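PDB 2FA1: probable transcriptional regulator PhnF from Escherichia coli, which is of unknown exact function but is probably a transcriptional regulator, encoded in an operon for alkylphosphonate uptake and C-P lyase; this piece is its C-terminal effector-binding UTRA domain. Local coordinates for residues R108-K113 against L118-M123; V60-I65 against D152-T157; R30-H35 against L40-G45; N47-R52 against P76-F81. One frame throughout, in Å; residues are numbered along the deposited sequence.

Contact 1 (R108-K113 against L118-M123)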
loop_
_atom_site.group_PDB
_atom_site.type_symbol
_atom_site.label_atom_id
_atom_site.label_comp_id
_atom_site.label_asym_id
_atom_site.label_seq_id
_atom_site.Cartn_x
_atom_site.Cartn_y
_atom_site.Cartn_z
ATOM N N ARG A 108 1.140 5.241 9.906
ATOM C CA ARG A 108 1.253 6.167 11.037
ATOM C C ARG A 108 1.711 5.497 12.288
ATOM O O ARG A 108 1.991 4.304 12.297
ATOM C CB ARG A 108 -0.050 6.899 11.197
ATOM C CG ARG A 108 -1.209 5.977 11.593
ATOM C CD ARG A 108 -2.271 6.906 12.182
ATOM N NE ARG A 108 -3.510 6.214 12.592
ATOM C CZ ARG A 108 -4.490 5.856 11.766
ATOM N NH1 ARG A 108 -5.604 5.279 12.221
ATOM N NH2 ARG A 108 -4.360 6.071 10.481
ATOM N N ARG A 109 1.952 6.308 13.314
ATOM C CA ARG A 109 2.563 5.785 14.543
ATOM C C ARG A 109 1.424 5.612 15.507
ATOM O O ARG A 109 0.660 6.541 15.713
ATOM C CB ARG A 109 3.705 6.716 15.053
ATOM C CG ARG A 109 5.054 6.400 14.307
ATOM C CD ARG A 109 6.245 7.188 14.789
ATOM N NE ARG A 109 6.156 8.584 14.395
ATOM C CZ ARG A 109 7.098 9.511 14.636
ATOM N NH1 ARG A 109 8.206 9.183 15.284
ATOM N NH2 ARG A 109 6.940 10.771 14.207
ATOM N N ALA A 110 1.281 4.409 16.083
ATOM C CA ALA A 110 0.105 4.072 16.897
ATOM C C ALA A 110 0.077 4.860 18.181
ATOM O O ALA A 110 1.101 5.029 18.808
ATOM C CB ALA A 110 0.138 2.599 17.277
ATOM N N GLN A 111 -1.133 5.315 18.522
ATOM C CA GLN A 111 -1.395 5.931 19.805
ATOM C C GLN A 111 -2.760 5.533 20.397
ATOM O O GLN A 111 -3.725 5.097 19.672
ATOM C CB GLN A 111 -1.191 7.457 19.730
ATOM C CG GLN A 111 0.288 7.879 19.482
ATOM C CD GLN A 111 0.402 9.401 19.498
ATOM O OE1 GLN A 111 0.016 10.046 18.544
ATOM N NE2 GLN A 111 0.942 9.957 20.576
ATOM N N ALA A 112 -2.818 5.649 21.727
ATOM C CA ALA A 112 -4.092 5.548 22.468
ATOM C C ALA A 112 -4.826 4.247 22.139
ATOM O O ALA A 112 -4.303 3.136 22.379
ATOM C CB ALA A 112 -4.997 6.784 22.132
ATOM N N LYS A 113 -6.026 4.351 21.589
ATOM C CA LYS A 113 -6.821 3.124 21.477
ATOM C C LYS A 113 -6.266 2.173 20.418
ATOM O O LYS A 113 -6.479 0.973 20.565
ATOM C CB LYS A 113 -8.290 3.393 21.181
ATOM C CG LYS A 113 -8.673 3.770 19.720
ATOM C CD LYS A 113 -7.873 4.913 18.993
ATOM C CE LYS A 113 -8.304 6.348 19.395
ATOM N NZ LYS A 113 -8.312 6.565 20.877
ATOM N N LEU A 118 -4.259 -3.166 19.397
ATOM C CA LEU A 118 -3.251 -3.996 18.753
ATOM C C LEU A 118 -2.192 -4.395 19.740
ATOM O O LEU A 118 -1.263 -5.123 19.333
ATOM C CB LEU A 118 -2.575 -3.318 17.555
ATOM C CG LEU A 118 -3.363 -3.385 16.242
ATOM C CD1 LEU A 118 -2.686 -2.572 15.206
ATOM C CD2 LEU A 118 -3.313 -4.820 15.719
ATOM N N GLU A 119 -2.333 -3.982 21.025
ATOM C CA GLU A 119 -1.461 -4.423 22.085
ATOM C C GLU A 119 0.009 -4.134 21.729
ATOM O O GLU A 119 0.913 -5.072 21.709
ATOM C CB GLU A 119 -1.700 -5.937 22.404
ATOM C CG GLU A 119 -3.186 -6.177 22.760
ATOM C CD GLU A 119 -3.576 -7.680 22.817
ATOM O OE1 GLU A 119 -2.687 -8.469 22.430
ATOM O OE2 GLU A 119 -4.743 -7.983 23.215
ATOM N N ILE A 120 0.270 -2.865 21.412
ATOM C CA ILE A 120 1.649 -2.443 21.013
ATOM C C ILE A 120 2.050 -1.193 21.724
ATOM O O ILE A 120 1.182 -0.519 22.193
ATOM C CB ILE A 120 1.749 -2.216 19.508
ATOM C CG1 ILE A 120 0.583 -1.361 19.075
ATOM C CG2 ILE A 120 1.786 -3.630 18.786
ATOM C CD1 ILE A 120 0.530 -1.026 17.688
ATOM N N PRO A 121 3.356 -0.875 21.783
ATOM C CA PRO A 121 3.833 0.317 22.435
ATOM C C PRO A 121 3.467 1.572 21.701
ATOM O O PRO A 121 3.187 1.588 20.460
ATOM C CB PRO A 121 5.376 0.154 22.441
ATOM C CG PRO A 121 5.702 -0.910 21.662
ATOM C CD PRO A 121 4.459 -1.672 21.231
ATOM N N ASN A 122 3.444 2.639 22.493
ATOM C CA ASN A 122 3.276 3.949 21.978
ATOM C C ASN A 122 4.225 4.175 20.784
ATOM O O ASN A 122 5.400 3.818 20.821
ATOM C CB ASN A 122 3.532 4.927 23.140
ATOM C CG ASN A 122 3.128 6.313 22.788
ATOM O OD1 ASN A 122 2.130 6.510 22.083
ATOM N ND2 ASN A 122 3.927 7.292 23.207
ATOM N N MET A 123 3.677 4.750 19.714
ATOM C CA MET A 123 4.413 5.189 18.493
ATOM C C MET A 123 4.838 4.031 17.541
ATOM O O MET A 123 5.522 4.230 16.511
ATOM C CB MET A 123 5.608 6.103 18.858
ATOM C CG MET A 123 5.095 7.326 19.666
ATOM S SD MET A 123 3.956 8.394 18.751
ATOM C CE MET A 123 5.099 9.002 17.554
#
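R109 and M123 cross at an oblique angle, and the methionine methyl meets the guanidinium. M123 CE lies 3.3 Å above the plane of the R109 guanidinium, displaced toward its rim, and comes within 3.4 Å of R109 NE. It gets there because the chain of M123 folds back: CG stands beside the backbone N and two further bends follow (chi2 -63°, chi3 -67°). Lower down, the aliphatic stem of R109 rests on the backbone of M123, with R109 CG only 3.1 Å from M123 O. The sulfur serves a second neighbour: the side chains of M123 and Q111 lie side by side and point the same way, with M123 SD 3.8 Å from Q111 CD. The amide plane of N122 is inclined 32° to that of Q111; N122 OD1 comes nearest to Q111 CG, at 3.5 Å, and no hydrogen bond joins the two amides.

One backbone bond ties the two segments: M123 N donates to A110 O at 2.7 Å. On the inner side, A110 CB meets I120 CD1 at 3.7 Å, and both side chains continue onto L126 of strand 125-135. R109 also packs on P125 of the second subunit.

Helix 113-118 lies between the two segments and ends in a Schellman motif with E119 at C-prime. The contact therefore closes the base of a strand-helix-strand connection, in which the helix bridges antiparallel neighbours 98-109 and 125-135, the outermost pair on that side of the UTRA-domain sheet within this chain.

Contact 2 (V60-I65 against D152-T157)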
loop_
_atom_site.group_PDB
_atom_site.type_symbol
_atom_site.label_atom_id
_atom_site.label_comp_id
_atom_site.label_asym_id
_atom_site.label_seq_id
_atom_site.Cartn_x
_atom_site.Cartn_y
_atom_site.Cartn_z
ATOM N N VAL A 60 -0.283 -13.008 19.457
ATOM C CA VAL A 60 0.233 -11.680 19.165
ATOM C C VAL A 60 -0.721 -11.100 18.139
ATOM O O VAL A 60 -0.908 -11.646 17.068
ATOM C CB VAL A 60 1.693 -11.746 18.605
ATOM C CG1 VAL A 60 2.134 -10.351 18.148
ATOM C CG2 VAL A 60 2.667 -12.330 19.695
ATOM N N ALA A 61 -1.304 -9.959 18.486
ATOM C CA ALA A 61 -2.241 -9.299 17.536
ATOM C C ALA A 61 -1.472 -8.725 16.339
ATOM O O ALA A 61 -0.509 -7.949 16.527
ATOM C CB ALA A 61 -2.936 -8.079 18.274
ATOM N N LEU A 62 -1.964 -8.999 15.149
ATOM C CA LEU A 62 -1.268 -8.545 13.947
ATOM C C LEU A 62 -2.058 -7.561 13.124
ATOM O O LEU A 62 -1.502 -6.631 12.553
ATOM C CB LEU A 62 -0.989 -9.752 13.066
ATOM C CG LEU A 62 0.036 -10.739 13.613
ATOM C CD1 LEU A 62 0.502 -11.552 12.451
ATOM C CD2 LEU A 62 1.156 -10.133 14.335
ATOM N N CYS A 63 -3.352 -7.864 12.944
ATOM C CA CYS A 63 -4.155 -7.112 11.963
ATOM C C CYS A 63 -5.565 -6.925 12.530
ATOM O O CYS A 63 -6.269 -7.916 12.769
ATOM C CB CYS A 63 -4.280 -7.937 10.646
ATOM S SG CYS A 63 -5.314 -6.897 9.496
ATOM N N LEU A 64 -5.982 -5.671 12.754
ATOM C CA LEU A 64 -7.299 -5.410 13.293
ATOM C C LEU A 64 -8.080 -4.754 12.138
ATOM O O LEU A 64 -7.520 -3.902 11.496
ATOM C CB LEU A 64 -7.132 -4.308 14.330
ATOM C CG LEU A 64 -8.438 -3.733 14.870
ATOM C CD1 LEU A 64 -8.933 -4.850 15.838
ATOM C CD2 LEU A 64 -8.143 -2.394 15.598
ATOM N N ILE A 65 -9.331 -5.157 11.886
ATOM C CA ILE A 65 -10.118 -4.468 10.814
ATOM C C ILE A 65 -11.489 -4.117 11.393
ATOM O O ILE A 65 -12.130 -4.968 12.023
ATOM C CB ILE A 65 -10.314 -5.411 9.634
ATOM C CG1 ILE A 65 -8.966 -6.004 9.149
ATOM C CG2 ILE A 65 -11.017 -4.698 8.411
ATOM C CD1 ILE A 65 -9.052 -6.964 7.945
ATOM N N ASP A 152 5.719 -3.857 11.552
ATOM C CA ASP A 152 6.856 -4.725 11.769
ATOM C C ASP A 152 6.623 -6.211 11.456
ATOM O O ASP A 152 7.604 -6.990 11.519
ATOM C CB ASP A 152 7.468 -4.510 13.165
ATOM C CG ASP A 152 6.538 -4.881 14.299
ATOM O OD1 ASP A 152 5.343 -5.015 14.045
ATOM O OD2 ASP A 152 6.971 -4.986 15.485
ATOM N N MET A 153 5.404 -6.608 11.083
ATOM C CA MET A 153 5.036 -8.009 10.923
ATOM C C MET A 153 4.323 -8.341 9.597
ATOM O O MET A 153 4.216 -9.495 9.144
ATOM C CB MET A 153 4.169 -8.428 12.121
ATOM C CG MET A 153 4.890 -8.350 13.445
ATOM S SD MET A 153 6.077 -9.706 13.613
ATOM C CE MET A 153 4.976 -10.975 13.130
ATOM N N ILE A 154 3.801 -7.325 8.944
ATOM C CA ILE A 154 3.084 -7.607 7.667
ATOM C C ILE A 154 3.442 -6.619 6.576
ATOM O O ILE A 154 3.498 -5.411 6.882
ATOM C CB ILE A 154 1.551 -7.602 7.892
ATOM C CG1 ILE A 154 1.024 -8.854 8.628
ATOM C CG2 ILE A 154 0.803 -7.580 6.527
ATOM C CD1 ILE A 154 -0.409 -8.661 9.204
ATOM N N GLU A 155 3.729 -7.146 5.354
ATOM C CA GLU A 155 3.907 -6.354 4.129
ATOM C C GLU A 155 2.786 -6.746 3.153
ATOM O O GLU A 155 2.289 -7.892 3.168
ATOM C CB GLU A 155 5.332 -6.634 3.583
ATOM C CG GLU A 155 5.559 -6.252 2.104
ATOM C CD GLU A 155 7.027 -6.363 1.704
ATOM O OE1 GLU A 155 7.541 -7.503 1.759
ATOM O OE2 GLU A 155 7.684 -5.347 1.306
ATOM N N PHE A 156 2.327 -5.799 2.350
ATOM C CA PHE A 156 1.255 -6.078 1.394
ATOM C C PHE A 156 1.833 -6.338 0.049
ATOM O O PHE A 156 2.802 -5.704 -0.332
ATOM C CB PHE A 156 0.275 -4.920 1.289
ATOM C CG PHE A 156 -0.639 -4.794 2.513
ATOM C CD1 PHE A 156 -1.768 -5.580 2.596
ATOM C CD2 PHE A 156 -0.366 -3.848 3.516
ATOM C CE1 PHE A 156 -2.605 -5.504 3.781
ATOM C CE2 PHE A 156 -1.171 -3.747 4.664
ATOM C CZ PHE A 156 -2.299 -4.553 4.773
ATOM N N THR A 157 1.177 -7.245 -0.701
ATOM C CA THR A 157 1.672 -7.524 -2.057
ATOM C C THR A 157 0.539 -7.290 -3.055
ATOM O O THR A 157 -0.628 -7.403 -2.699
ATOM C CB THR A 157 2.165 -9.008 -2.198
ATOM O OG1 THR A 157 1.092 -9.882 -1.855
ATOM C CG2 THR A 157 3.333 -9.249 -1.244
#
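L62, C63, M153 and I154, the four residues that meet here, have no flat side-chain group, so no face or edge takes part and the contact is made by methyl and methylene groups. The one ring in the two segments, that of F156, makes no contact across and packs on Q11 and T149.

I154 CD1 is shared by two residues. It lies 4.1 Å from L62 CB and 4.2 Å from C63 CB, meeting both neighbours of strand 60-69 at the base of their side chains. Successive strand residues normally point to opposite faces; here both turn toward 152-157 because L62 and C63 form a classic beta bulge opposite R55. I154 reaches them through CG1, held beside its backbone N, with CD1 at the end of a nearly extended branch (chi2 163°).

Next to this group, L62 and M153 cross at a slant. L62 CD2 is 4.1 Å from M153 CB and equally far from M153 CE, the methyl being brought back by bends at chi2 and chi3. M153 was modelled in two conformers, so its CE contact is the less certain of the two. No hydrogen bond links the segments, and the nearest CA pair, L62 and M153, stands 7.0 Å apart, a separation that fits side-chain packing rather than strand pairing.

F9 of strand 9-12 touches L62 and M153. Strand 154-159 pairs in parallel with 9-12, and F156 and T157 join an antiparallel ladder with the second subunit. The arrangement is the hydrophobic layer between the main antiparallel sheet and a small sheet that runs on across the dimer interface.

Contact 3 (R30-H35 against L40-G45)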
loop_
_atom_site.group_PDB
_atom_site.type_symbol
_atom_site.label_atom_id
_atom_site.label_comp_id
_atom_site.label_asym_id
_atom_site.label_seq_id
_atom_site.Cartn_x
_atom_site.Cartn_y
_atom_site.Cartn_z
ATOM N N ARG A 30 -24.649 0.391 15.233
ATOM C CA ARG A 30 -24.236 1.595 15.919
ATOM C C ARG A 30 -24.340 2.799 14.985
ATOM O O ARG A 30 -24.233 2.676 13.798
ATOM C CB ARG A 30 -22.779 1.428 16.395
ATOM C CG ARG A 30 -21.747 1.417 15.317
ATOM C CD ARG A 30 -20.467 0.821 15.843
ATOM N NE ARG A 30 -20.120 1.593 17.022
ATOM C CZ ARG A 30 -19.345 1.257 18.046
ATOM N NH1 ARG A 30 -19.248 2.168 19.012
ATOM N NH2 ARG A 30 -18.707 0.095 18.167
ATOM N N PRO A 31 -24.539 4.020 15.533
ATOM C CA PRO A 31 -24.524 5.202 14.685
ATOM C C PRO A 31 -23.209 5.428 13.940
ATOM O O PRO A 31 -22.137 5.237 14.528
ATOM C CB PRO A 31 -24.750 6.352 15.716
ATOM C CG PRO A 31 -25.500 5.687 16.772
ATOM C CD PRO A 31 -24.782 4.369 16.938
ATOM N N ALA A 32 -23.293 5.775 12.654
ATOM C CA ALA A 32 -22.176 6.109 11.795
ATOM C C ALA A 32 -21.511 7.428 12.248
ATOM O O ALA A 32 -22.179 8.475 12.435
ATOM C CB ALA A 32 -22.621 6.200 10.359
ATOM N N SER A 33 -20.214 7.342 12.470
ATOM C CA SER A 33 -19.373 8.536 12.664
ATOM C C SER A 33 -19.268 9.353 11.380
ATOM O O SER A 33 -19.630 8.886 10.322
ATOM C CB SER A 33 -17.978 8.078 13.106
ATOM O OG SER A 33 -17.309 7.447 12.056
ATOM N N GLY A 34 -18.744 10.573 11.447
ATOM C CA GLY A 34 -18.661 11.368 10.240
ATOM C C GLY A 34 -17.838 10.742 9.157
ATOM O O GLY A 34 -18.265 10.756 8.020
ATOM N N HIS A 35 -16.698 10.107 9.484
ATOM C CA HIS A 35 -15.842 9.427 8.464
ATOM C C HIS A 35 -16.551 8.224 7.870
ATOM O O HIS A 35 -16.462 7.989 6.643
ATOM C CB HIS A 35 -14.317 9.172 8.893
ATOM C CG HIS A 35 -13.957 7.802 9.464
ATOM N ND1 HIS A 35 -12.921 7.026 8.956
ATOM C CD2 HIS A 35 -14.373 7.155 10.585
ATOM C CE1 HIS A 35 -12.794 5.920 9.677
ATOM N NE2 HIS A 35 -13.671 5.971 10.669
ATOM N N LEU A 40 -19.617 5.730 3.290
ATOM C CA LEU A 40 -20.782 4.890 2.908
ATOM C C LEU A 40 -21.792 5.742 2.159
ATOM O O LEU A 40 -22.773 5.203 1.654
ATOM C CB LEU A 40 -21.473 4.356 4.168
ATOM C CG LEU A 40 -20.635 3.142 4.692
ATOM C CD1 LEU A 40 -21.247 2.723 6.025
ATOM C CD2 LEU A 40 -20.503 2.059 3.749
ATOM N N GLY A 41 -21.529 7.042 2.105
ATOM C CA GLY A 41 -22.478 7.992 1.457
ATOM C C GLY A 41 -23.851 8.023 2.105
ATOM O O GLY A 41 -24.874 8.075 1.355
ATOM N N ILE A 42 -23.888 8.051 3.446
ATOM C CA ILE A 42 -25.074 8.131 4.294
ATOM C C ILE A 42 -24.996 9.314 5.238
ATOM O O ILE A 42 -23.996 10.019 5.281
ATOM C CB ILE A 42 -25.355 6.794 5.091
ATOM C CG1 ILE A 42 -24.136 6.464 6.037
ATOM C CG2 ILE A 42 -25.573 5.632 4.088
ATOM C CD1 ILE A 42 -24.451 5.484 7.155
ATOM N N THR A 43 -26.037 9.536 6.036
ATOM C CA THR A 43 -26.057 10.660 6.941
ATOM C C THR A 43 -25.352 10.296 8.220
ATOM O O THR A 43 -25.606 9.219 8.776
ATOM C CB THR A 43 -27.537 11.097 7.242
ATOM O OG1 THR A 43 -28.213 11.320 6.003
ATOM C CG2 THR A 43 -27.567 12.378 8.046
ATOM N N GLU A 44 -24.469 11.189 8.690
ATOM C CA GLU A 44 -23.855 10.987 10.004
ATOM C C GLU A 44 -24.900 10.704 11.059
ATOM O O GLU A 44 -25.926 11.398 11.107
ATOM C CB GLU A 44 -23.035 12.214 10.411
ATOM C CG GLU A 44 -22.554 12.130 11.834
ATOM C CD GLU A 44 -21.424 13.095 12.101
ATOM O OE1 GLU A 44 -21.046 13.807 11.141
ATOM O OE2 GLU A 44 -20.934 13.133 13.263
ATOM N N GLY A 45 -24.683 9.700 11.913
ATOM C CA GLY A 45 -25.642 9.325 12.922
ATOM C C GLY A 45 -26.631 8.159 12.642
ATOM O O GLY A 45 -27.188 7.543 13.582
HETATM O O HOH W 1 -17.876 11.763 13.926
#
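E44 reaches across to the start of helix 34-40, its CG directed away from its own backbone N (chi1 172°) and the rest of the chain extended. From CB the side chain passes to CG, which lies 3.7 Å from A32 O. The carboxyl carbon CD comes next, 3.7 Å from G34 N, and OE1 then touches G34 CA at 3.5 Å. No direct hydrogen bond joins OE2 to G34; a water accepts from G34 N at 2.9 Å and gives a weak bond to OE2. The carboxylate thus lies beside G34, the first helical residue after the N-cap S33, where the helix dipole would probably stabilise its charge.

The helix is the middle piece of a strand-helix-strand connection between antiparallel neighbours 23-31 and 47-57 of the UTRA-domain sheet, and it ends in a Schellman motif with G41 at C-prime. Its two flanks are joined by G45 N, which donates to A32 O at 2.8 Å (angle 157°), in the carbonyl plane and on a lone pair. Beside that bond P31 CB rests 3.5 Å from G45 O. On the inward side A32 CB meets I42 CD1 at 3.8 Å, and both residues also pack on V48 and A37.

Contact 4 (N47-R52 against P76-F81)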
loop_
_atom_site.group_PDB
_atom_site.type_symbol
_atom_site.label_atom_id
_atom_site.label_comp_id
_atom_site.label_asym_id
_atom_site.label_seq_id
_atom_site.Cartn_x
_atom_site.Cartn_y
_atom_site.Cartn_z
ATOM N N ASN A 47 -27.670 4.401 11.742
ATOM C CA ASN A 47 -27.083 3.118 12.200
ATOM C C ASN A 47 -26.391 2.494 11.014
ATOM O O ASN A 47 -26.874 2.550 9.945
ATOM C CB ASN A 47 -28.090 2.126 12.817
ATOM C CG ASN A 47 -28.401 2.456 14.296
ATOM O OD1 ASN A 47 -27.654 3.204 14.908
ATOM N ND2 ASN A 47 -29.418 1.831 14.879
ATOM N N VAL A 48 -25.316 1.782 11.308
ATOM C CA VAL A 48 -24.643 0.896 10.337
ATOM C C VAL A 48 -24.346 -0.391 11.156
ATOM O O VAL A 48 -24.524 -0.414 12.358
ATOM C CB VAL A 48 -23.282 1.547 9.884
ATOM C CG1 VAL A 48 -23.518 2.874 8.986
ATOM C CG2 VAL A 48 -22.306 1.811 11.079
ATOM N N ILE A 49 -23.958 -1.476 10.458
ATOM C CA ILE A 49 -23.553 -2.705 11.132
ATOM C C ILE A 49 -22.036 -2.539 11.232
ATOM O O ILE A 49 -21.383 -2.324 10.235
ATOM C CB ILE A 49 -23.916 -3.927 10.267
ATOM C CG1 ILE A 49 -25.457 -4.092 10.173
ATOM C CG2 ILE A 49 -23.260 -5.188 10.887
ATOM C CD1 ILE A 49 -25.824 -5.136 9.036
ATOM N N HIS A 50 -21.527 -2.663 12.446
ATOM C CA HIS A 50 -20.071 -2.604 12.642
ATOM C C HIS A 50 -19.620 -3.975 13.134
ATOM O O HIS A 50 -20.101 -4.448 14.178
ATOM C CB HIS A 50 -19.868 -1.595 13.765
ATOM C CG HIS A 50 -18.442 -1.488 14.192
ATOM N ND1 HIS A 50 -18.073 -1.033 15.435
ATOM C CD2 HIS A 50 -17.289 -1.772 13.531
ATOM C CE1 HIS A 50 -16.751 -1.057 15.529
ATOM N NE2 HIS A 50 -16.258 -1.417 14.363
ATOM N N LEU A 51 -18.679 -4.564 12.365
ATOM C CA LEU A 51 -18.011 -5.825 12.774
ATOM C C LEU A 51 -16.558 -5.473 12.956
ATOM O O LEU A 51 -15.979 -4.821 12.066
ATOM C CB LEU A 51 -18.101 -6.835 11.631
ATOM C CG LEU A 51 -19.139 -7.881 11.983
ATOM C CD1 LEU A 51 -20.501 -7.142 11.851
ATOM C CD2 LEU A 51 -19.119 -9.045 11.059
ATOM N N ARG A 52 -15.934 -5.993 14.028
ATOM C CA ARG A 52 -14.490 -5.803 14.149
ATOM C C ARG A 52 -13.848 -7.178 14.161
ATOM O O ARG A 52 -14.341 -8.113 14.863
ATOM C CB ARG A 52 -14.237 -5.060 15.439
ATOM C CG ARG A 52 -12.657 -4.917 15.724
ATOM C CD ARG A 52 -12.523 -4.224 17.075
ATOM N NE ARG A 52 -12.976 -2.807 16.922
ATOM C CZ ARG A 52 -13.535 -2.042 17.869
ATOM N NH1 ARG A 52 -13.806 -2.492 19.122
ATOM N NH2 ARG A 52 -13.890 -0.784 17.549
ATOM N N PRO A 76 -29.287 -10.149 10.064
ATOM C CA PRO A 76 -29.475 -11.581 10.375
ATOM C C PRO A 76 -28.217 -12.430 10.013
ATOM O O PRO A 76 -27.826 -13.340 10.769
ATOM C CB PRO A 76 -30.706 -11.961 9.483
ATOM C CG PRO A 76 -31.505 -10.649 9.545
ATOM C CD PRO A 76 -30.428 -9.655 9.235
ATOM N N THR A 77 -27.538 -12.017 8.929
ATOM C CA THR A 77 -26.375 -12.765 8.506
ATOM C C THR A 77 -25.165 -12.386 9.300
ATOM O O THR A 77 -24.471 -13.236 9.867
ATOM C CB THR A 77 -26.133 -12.527 7.019
ATOM O OG1 THR A 77 -27.228 -13.095 6.288
ATOM C CG2 THR A 77 -24.742 -13.188 6.526
ATOM N N LEU A 78 -24.861 -11.086 9.325
ATOM C CA LEU A 78 -23.582 -10.638 9.920
ATOM C C LEU A 78 -23.472 -10.880 11.429
ATOM O O LEU A 78 -22.357 -11.071 11.996
ATOM C CB LEU A 78 -23.317 -9.180 9.527
ATOM C CG LEU A 78 -23.045 -8.981 8.060
ATOM C CD1 LEU A 78 -22.933 -7.493 7.783
ATOM C CD2 LEU A 78 -21.785 -9.793 7.500
ATOM N N GLN A 79 -24.607 -10.745 12.149
ATOM C CA GLN A 79 -24.527 -11.019 13.588
ATOM C C GLN A 79 -24.106 -12.454 13.890
ATOM O O GLN A 79 -23.578 -12.679 14.950
ATOM C CB GLN A 79 -25.855 -10.725 14.260
ATOM C CG GLN A 79 -26.911 -11.806 14.025
ATOM C CD GLN A 79 -28.316 -11.344 14.516
ATOM O OE1 GLN A 79 -29.021 -10.527 13.869
ATOM N NE2 GLN A 79 -28.754 -11.957 15.618
ATOM N N ARG A 80 -24.263 -13.370 12.913
ATOM C CA ARG A 80 -23.901 -14.779 13.053
ATOM C C ARG A 80 -22.489 -15.084 12.661
ATOM O O ARG A 80 -22.033 -16.265 12.844
ATOM C CB ARG A 80 -24.913 -15.626 12.261
ATOM C CG ARG A 80 -26.353 -15.516 12.872
ATOM C CD ARG A 80 -27.477 -16.344 12.083
ATOM N NE ARG A 80 -28.673 -16.561 12.986
ATOM C CZ ARG A 80 -29.636 -15.653 13.263
ATOM N NH1 ARG A 80 -29.665 -14.436 12.716
ATOM N NH2 ARG A 80 -30.614 -15.975 14.136
ATOM N N PHE A 81 -21.727 -14.081 12.195
ATOM C CA PHE A 81 -20.293 -14.365 11.855
ATOM C C PHE A 81 -19.505 -14.643 13.129
ATOM O O PHE A 81 -19.689 -13.963 14.097
ATOM C CB PHE A 81 -19.706 -13.191 11.066
ATOM C CG PHE A 81 -18.214 -13.298 10.852
ATOM C CD1 PHE A 81 -17.734 -14.212 9.910
ATOM C CD2 PHE A 81 -17.355 -12.547 11.625
ATOM C CE1 PHE A 81 -16.323 -14.336 9.694
ATOM C CE2 PHE A 81 -15.950 -12.668 11.412
ATOM C CZ PHE A 81 -15.488 -13.561 10.448
#
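L78 O accepts from F81 N at 3.1 Å, closing the type I turn L78-F81, and is in van der Waals contact with L51 CD2 of strand 47-57 at 3.9 Å. A shorter bond links R80 of the turn back to the helix, R80 NH1 to P76 O at 2.9 Å, nearly straight (168°) and within the guanidinium plane of R80.

The side-chain contacts across the segments are all apolar. L78 has CG beside its backbone N, and its CD1 touches the methyls of both I49 branches, CG2 and CD1, each at 3.9 Å. Its CB is met by L51 CD1 at 4.2 Å, so L78 spans two residues that project from the same face of the strand. The other methyl, L51 CD2, approaches F81 CD2 obliquely, 4.0 Å away. H50, between I49 and L51, points to the opposite face and bonds there to D66 and R30.

F69 of strand 60-69 touches L78, and L86 of helix 86-94 touches L51 and F81, whose ring also makes a T-shaped pair with F89. Such burial of alternate strand residues under a short helix and its turn is the sheet-helix core of an alpha+beta domain, here the UTRA domain.

In the fold
Contacts 1 and 3 are surface contacts of the same design on different parts of the sheet, their centres about 25 Å apart: each closes a strand-helix-strand connection with one backbone bond from the returning loop to an alanine carbonyl, with polar side chains taking part. Contacts 2 and 4 are buried, joined by apolar side chains with no hydrogen bond across, on opposite sides of the chain's centre. They use adjacent strands, 60-69 in contact 2 and 47-57 in contact 4, and L64 CD1 packs on R52 CG at 3.7 Å. L118 joins contact 1 to contact 2, and both reach the second subunit. Contact 3 continues into contact 4 through sheet pairing of R30 with V48 and the packing of I42 on V48.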